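Local coordinates for choline/ethanolamine kinase family protein (Mesorhizobium loti, PDB 3DXQ) that probably phosphorylates ethanolamine or a related small alcohol, as expected of a choline/ethanolamine kinase with the protein-kinase-like fold, at residues G111-K116 / M192-W197; A66-S71 / H118-V123. All coordinates share one frame; numbering follows the deposited sequence.

Contact 1 (G111-K116 / M192-W197)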
loop_
_atom_site.group_PDB
_atom_site.type_symbol
_atom_site.label_atom_id
_atom_site.label_comp_id
_atom_site.label_asym_id
_atom_site.label_seq_id
_atom_site.Cartn_x
_atom_site.Cartn_y
_atom_site.Cartn_z
ATOM N N GLY A 111 2.139 12.073 5.044
ATOM C CA GLY A 111 2.081 12.989 3.902
ATOM C C GLY A 111 3.451 13.526 3.538
ATOM O O GLY A 111 3.801 13.620 2.363
ATOM N N GLU A 112 4.252 13.833 4.548
ATOM C CA GLU A 112 5.629 14.296 4.313
ATOM C C GLU A 112 6.452 13.194 3.660
ATOM O O GLU A 112 7.230 13.476 2.746
ATOM C CB GLU A 112 6.259 14.822 5.617
ATOM C CG GLU A 112 5.690 16.252 5.967
ATOM C CD GLU A 112 5.523 16.606 7.482
ATOM O OE1 GLU A 112 6.109 15.946 8.383
ATOM O OE2 GLU A 112 4.775 17.584 7.762
ATOM N N ALA A 113 6.234 11.940 4.066
ATOM C CA ALA A 113 6.979 10.824 3.466
ATOM C C ALA A 113 6.585 10.667 1.996
ATOM O O ALA A 113 7.464 10.553 1.122
ATOM C CB ALA A 113 6.736 9.523 4.225
ATOM N N PHE A 114 5.280 10.653 1.713
ATOM C CA PHE A 114 4.842 10.581 0.330
ATOM C C PHE A 114 5.421 11.748 -0.465
ATOM O O PHE A 114 5.875 11.595 -1.602
ATOM C CB PHE A 114 3.316 10.628 0.219
ATOM C CG PHE A 114 2.624 9.360 0.630
ATOM C CD1 PHE A 114 3.148 8.113 0.311
ATOM C CD2 PHE A 114 1.402 9.413 1.265
ATOM C CE1 PHE A 114 2.470 6.951 0.680
ATOM C CE2 PHE A 114 0.721 8.253 1.619
ATOM C CZ PHE A 114 1.254 7.028 1.320
ATOM N N ARG A 115 5.398 12.927 0.137
ATOM C CA ARG A 115 5.848 14.122 -0.554
ATOM C C ARG A 115 7.287 13.987 -0.991
ATOM O O ARG A 115 7.651 14.366 -2.096
ATOM C CB ARG A 115 5.710 15.330 0.357
ATOM C CG ARG A 115 5.982 16.672 -0.301
ATOM C CD ARG A 115 5.546 17.737 0.655
ATOM N NE ARG A 115 5.921 19.082 0.272
ATOM C CZ ARG A 115 5.706 20.150 1.032
ATOM N NH1 ARG A 115 5.103 20.035 2.209
ATOM N NH2 ARG A 115 6.094 21.341 0.622
ATOM N N LYS A 116 8.101 13.451 -0.089
ATOM C CA LYS A 116 9.500 13.220 -0.356
ATOM C C LYS A 116 9.643 12.192 -1.462
ATOM O O LYS A 116 10.471 12.372 -2.374
ATOM C CB LYS A 116 10.211 12.746 0.904
ATOM C CG LYS A 116 11.731 12.875 0.824
ATOM C CD LYS A 116 12.345 12.722 2.225
ATOM C CE LYS A 116 13.847 12.616 2.210
ATOM N NZ LYS A 116 14.277 12.109 3.527
HETATM N N MSE A 192 8.501 9.413 9.101
HETATM C CA MSE A 192 8.034 8.101 8.744
HETATM C C MSE A 192 8.972 7.595 7.707
HETATM O O MSE A 192 9.408 8.374 6.869
HETATM C CB MSE A 192 6.675 8.194 8.085
HETATM C CG MSE A 192 5.632 8.755 8.962
HETATM SE SE MSE A 192 4.663 7.352 9.699
HETATM C CE MSE A 192 3.620 8.343 11.123
ATOM N N TRP A 193 9.297 6.306 7.802
ATOM C CA TRP A 193 9.932 5.586 6.729
ATOM C C TRP A 193 8.856 4.646 6.190
ATOM O O TRP A 193 7.853 4.378 6.852
ATOM C CB TRP A 193 11.085 4.775 7.236
ATOM C CG TRP A 193 12.177 5.552 7.932
ATOM C CD1 TRP A 193 12.214 5.919 9.242
ATOM C CD2 TRP A 193 13.403 5.982 7.361
ATOM N NE1 TRP A 193 13.383 6.576 9.520
ATOM C CE2 TRP A 193 14.139 6.627 8.386
ATOM C CE3 TRP A 193 13.950 5.903 6.081
ATOM C CZ2 TRP A 193 15.405 7.183 8.171
ATOM C CZ3 TRP A 193 15.218 6.455 5.858
ATOM C CH2 TRP A 193 15.930 7.090 6.906
ATOM N N ILE A 194 9.049 4.158 4.973
ATOM C CA ILE A 194 8.108 3.219 4.376
ATOM C C ILE A 194 8.893 1.995 3.876
ATOM O O ILE A 194 9.991 2.143 3.348
ATOM C CB ILE A 194 7.306 3.865 3.218
ATOM C CG1 ILE A 194 6.921 5.311 3.575
ATOM C CG2 ILE A 194 6.089 3.042 2.911
ATOM C CD1 ILE A 194 6.165 6.056 2.524
ATOM N N VAL A 195 8.307 0.808 4.062
ATOM C CA VAL A 195 8.888 -0.466 3.640
ATOM C C VAL A 195 7.897 -1.235 2.770
ATOM O O VAL A 195 6.749 -0.832 2.665
ATOM C CB VAL A 195 9.256 -1.334 4.875
ATOM C CG1 VAL A 195 10.091 -0.524 5.833
ATOM C CG2 VAL A 195 7.986 -1.871 5.581
ATOM N N ASP A 196 8.341 -2.359 2.209
ATOM C CA ASP A 196 7.519 -3.276 1.387
ATOM C C ASP A 196 7.138 -2.689 0.050
ATOM O O ASP A 196 6.008 -2.264 -0.165
ATOM C CB ASP A 196 6.270 -3.759 2.128
ATOM C CG ASP A 196 6.308 -5.252 2.445
ATOM O OD1 ASP A 196 7.275 -5.718 3.096
ATOM O OD2 ASP A 196 5.342 -5.954 2.061
ATOM N N TRP A 197 8.093 -2.698 -0.865
ATOM C CA TRP A 197 7.925 -2.044 -2.154
ATOM C C TRP A 197 7.568 -2.990 -3.258
ATOM O O TRP A 197 7.741 -2.675 -4.424
ATOM C CB TRP A 197 9.216 -1.282 -2.492
ATOM C CG TRP A 197 9.500 -0.264 -1.452
ATOM C CD1 TRP A 197 10.163 -0.461 -0.286
ATOM C CD2 TRP A 197 9.074 1.105 -1.447
ATOM N NE1 TRP A 197 10.207 0.701 0.439
ATOM C CE2 TRP A 197 9.538 1.680 -0.249
ATOM C CE3 TRP A 197 8.358 1.904 -2.341
ATOM C CZ2 TRP A 197 9.315 3.012 0.073
ATOM C CZ3 TRP A 197 8.131 3.227 -2.017
ATOM C CH2 TRP A 197 8.608 3.768 -0.822
#

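Contact 2 (A66-S71 / H118-V123)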
loop_
_atom_site.group_PDB
_atom_site.type_symbol
_atom_site.label_atom_id
_atom_site.label_comp_id
_atom_site.label_asym_id
_atom_site.label_seq_id
_atom_site.Cartn_x
_atom_site.Cartn_y
_atom_site.Cartn_z
ATOM N N ALA A 66 15.102 3.905 -1.242
ATOM C CA ALA A 66 16.182 4.147 -0.288
ATOM C C ALA A 66 17.002 5.376 -0.681
ATOM O O ALA A 66 17.318 6.212 0.163
ATOM C CB ALA A 66 17.075 2.924 -0.190
ATOM N N LYS A 67 17.326 5.460 -1.973
ATOM C CA LYS A 67 18.037 6.598 -2.549
ATOM C C LYS A 67 17.263 7.891 -2.335
ATOM O O LYS A 67 17.860 8.945 -2.100
ATOM C CB LYS A 67 18.259 6.412 -4.059
ATOM C CG LYS A 67 19.581 5.773 -4.472
ATOM C CD LYS A 67 19.862 5.966 -5.987
ATOM C CE LYS A 67 19.830 7.448 -6.441
ATOM N NZ LYS A 67 20.324 7.655 -7.857
ATOM N N ALA A 68 15.936 7.819 -2.439
ATOM C CA ALA A 68 15.096 8.978 -2.210
ATOM C C ALA A 68 14.925 9.329 -0.719
ATOM O O ALA A 68 14.239 10.310 -0.388
ATOM C CB ALA A 68 13.763 8.768 -2.843
ATOM N N GLY A 69 15.539 8.549 0.174
ATOM C CA GLY A 69 15.482 8.802 1.622
ATOM C C GLY A 69 14.144 8.457 2.276
ATOM O O GLY A 69 13.812 8.981 3.335
ATOM N N VAL A 70 13.371 7.585 1.645
ATOM C CA VAL A 70 12.038 7.253 2.121
ATOM C C VAL A 70 12.010 5.868 2.724
ATOM O O VAL A 70 11.304 5.624 3.709
ATOM C CB VAL A 70 11.005 7.386 0.964
ATOM C CG1 VAL A 70 9.736 6.688 1.288
ATOM C CG2 VAL A 70 10.736 8.828 0.685
ATOM N N SER A 71 12.762 4.960 2.117
ATOM C CA SER A 71 12.905 3.595 2.602
ATOM C C SER A 71 14.237 3.373 3.315
ATOM O O SER A 71 15.252 4.010 3.012
ATOM C CB SER A 71 12.813 2.612 1.444
ATOM O OG SER A 71 13.406 1.362 1.795
ATOM N N HIS A 118 7.304 11.091 -3.875
ATOM C CA HIS A 118 6.802 11.525 -5.185
ATOM C C HIS A 118 7.652 12.634 -5.767
ATOM O O HIS A 118 7.873 12.705 -6.958
ATOM C CB HIS A 118 5.356 11.972 -5.082
ATOM C CG HIS A 118 4.429 10.903 -4.599
ATOM N ND1 HIS A 118 3.215 11.180 -4.017
ATOM C CD2 HIS A 118 4.551 9.556 -4.590
ATOM C CE1 HIS A 118 2.622 10.048 -3.680
ATOM N NE2 HIS A 118 3.408 9.046 -4.023
ATOM N N GLY A 119 8.161 13.488 -4.906
ATOM C CA GLY A 119 9.043 14.572 -5.327
ATOM C C GLY A 119 10.468 14.173 -5.565
ATOM O O GLY A 119 11.278 15.034 -5.906
ATOM N N SER A 120 10.792 12.891 -5.392
ATOM C CA SER A 120 12.180 12.402 -5.575
ATOM C C SER A 120 12.549 12.099 -7.037
ATOM O O SER A 120 11.761 12.274 -7.959
ATOM C CB SER A 120 12.398 11.126 -4.767
ATOM O OG SER A 120 11.750 10.017 -5.385
ATOM N N GLY A 121 13.765 11.628 -7.234
ATOM C CA GLY A 121 14.204 11.212 -8.553
ATOM C C GLY A 121 14.016 9.718 -8.748
ATOM O O GLY A 121 14.409 9.179 -9.787
ATOM N N ALA A 122 13.425 9.055 -7.754
ATOM C CA ALA A 122 13.109 7.637 -7.846
ATOM C C ALA A 122 12.483 7.339 -9.195
ATOM O O ALA A 122 11.637 8.088 -9.628
ATOM C CB ALA A 122 12.141 7.241 -6.735
ATOM N N VAL A 123 12.921 6.254 -9.846
ATOM C CA VAL A 123 12.348 5.770 -11.101
ATOM C C VAL A 123 11.954 4.319 -10.930
ATOM O O VAL A 123 12.824 3.487 -10.700
ATOM C CB VAL A 123 13.354 5.813 -12.259
ATOM C CG1 VAL A 123 12.776 5.092 -13.479
ATOM C CG2 VAL A 123 13.720 7.257 -12.588
#

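Contact 1 (G111-K116 / M192-W197)
The methyl of Ala-113 on helix 106-118 fits between two side chains of strand 192-194: its CB lies 4.1 Å from CB of Met-192 and 3.9 Å from CD1 of Ile-194. Helix and strand cross at -54° with axes 8.1 Å apart, and the small methyl of Ala-113, 3.9 Å from Met-192 O at its CB, lets the helix lie close to the strand. Met-192, modelled as selenomethionine, contributes mainly its CB; the bend at chi2 (-98°) carries its selenium away from the helix, and the side chain also packs on Phe-185 and Asp-187. Ile-194 reaches further. Its CG1 stands anti to the carbonyl carbon (chi1 -40°) and chi2 is extended, which sends CD1 out toward the helix, where it also meets CE1 of Phe-114 at 4.2 Å, oblique to the ring. The Phe-114 side chain also packs against Leu-209 and Leu-212 of helix 206-215. These four apolar residues are all buried. Away from the strand the helix is open: Arg-115 is exposed there and Glu-112 is exposed on the flank, while Trp-193 points its CB to the opposite side of the strand and is partly exposed. Beyond the strand comes Asp-196, in an IVDWE sequence that probably corresponds to the DFG motif of protein kinases, whose aspartate binds magnesium in relatives. The arrangement is that of the kinase-like C-terminal lobe, where a helix packs on the hairpin leading to that motif.

Contact 2 (A66-S71 / H118-V123)
Ala-68 and Ser-120 meet through sp3 carbons, with no ring face or edge between them; the one aromatic ring in the two segments, that of His-118, is turned elsewhere. Its ND1 is hydrogen-bonded to Tyr-230 OH and its NE2 to Asp-208 OD2, and it meets the Tyr-230 ring with the planes at about 75°. At the contact itself, CB of Ala-68 is modelled 3.3 Å from CB of Ser-120, a value doubtful at this resolution, while CB of Ala-122 stands further off, 4.5 Å from CB of Ala-68. Small residues suit the close approach of the two backbones, whose CA atoms at Ala-68 and Ser-120 are 5.6 Å apart. Both chains are turning here. Gly-69, with positive phi (74°), ends helix 55-67 in a Schellman motif, a conformation that favours glycine. Ser-120 forms an ST turn, its OG accepting from Ala-122 N at 3.1 Å; chi1 of 74° places this hydroxyl between the backbone N and the carbonyl carbon, and it also bonds to Leu-117 O. The loop after helix 106-118 thus passes the C-terminal end of helix 55-67, where Glu-64 receives a bond from Val-123 N, while Ala-122 touches Ala-175 of strand 174-176.

Contacts 1 and 2 lie with their centres about 9 Å apart, and their segments alternate along the chain: 66-71, 111-116, 118-123, 192-197. Helix 106-118 serves both, through its body in contact 1 and its end and following loop in contact 2. Direct bonds join them as well: Ile-194 N probably donates to Val-70 O at 3.0 Å, and Lys-116 NZ to Gly-69 O at 3.2 Å. Helix 55-67 follows strand 40-45 and precedes strand 74-77 of the N-terminal sheet in the chain. Contact 1 lies within the C-terminal lobe; contact 2, with the probable bonds of Val-70 and Gly-69, ties the end of helix 55-67 and the residues after it to that lobe, close to Asp-196.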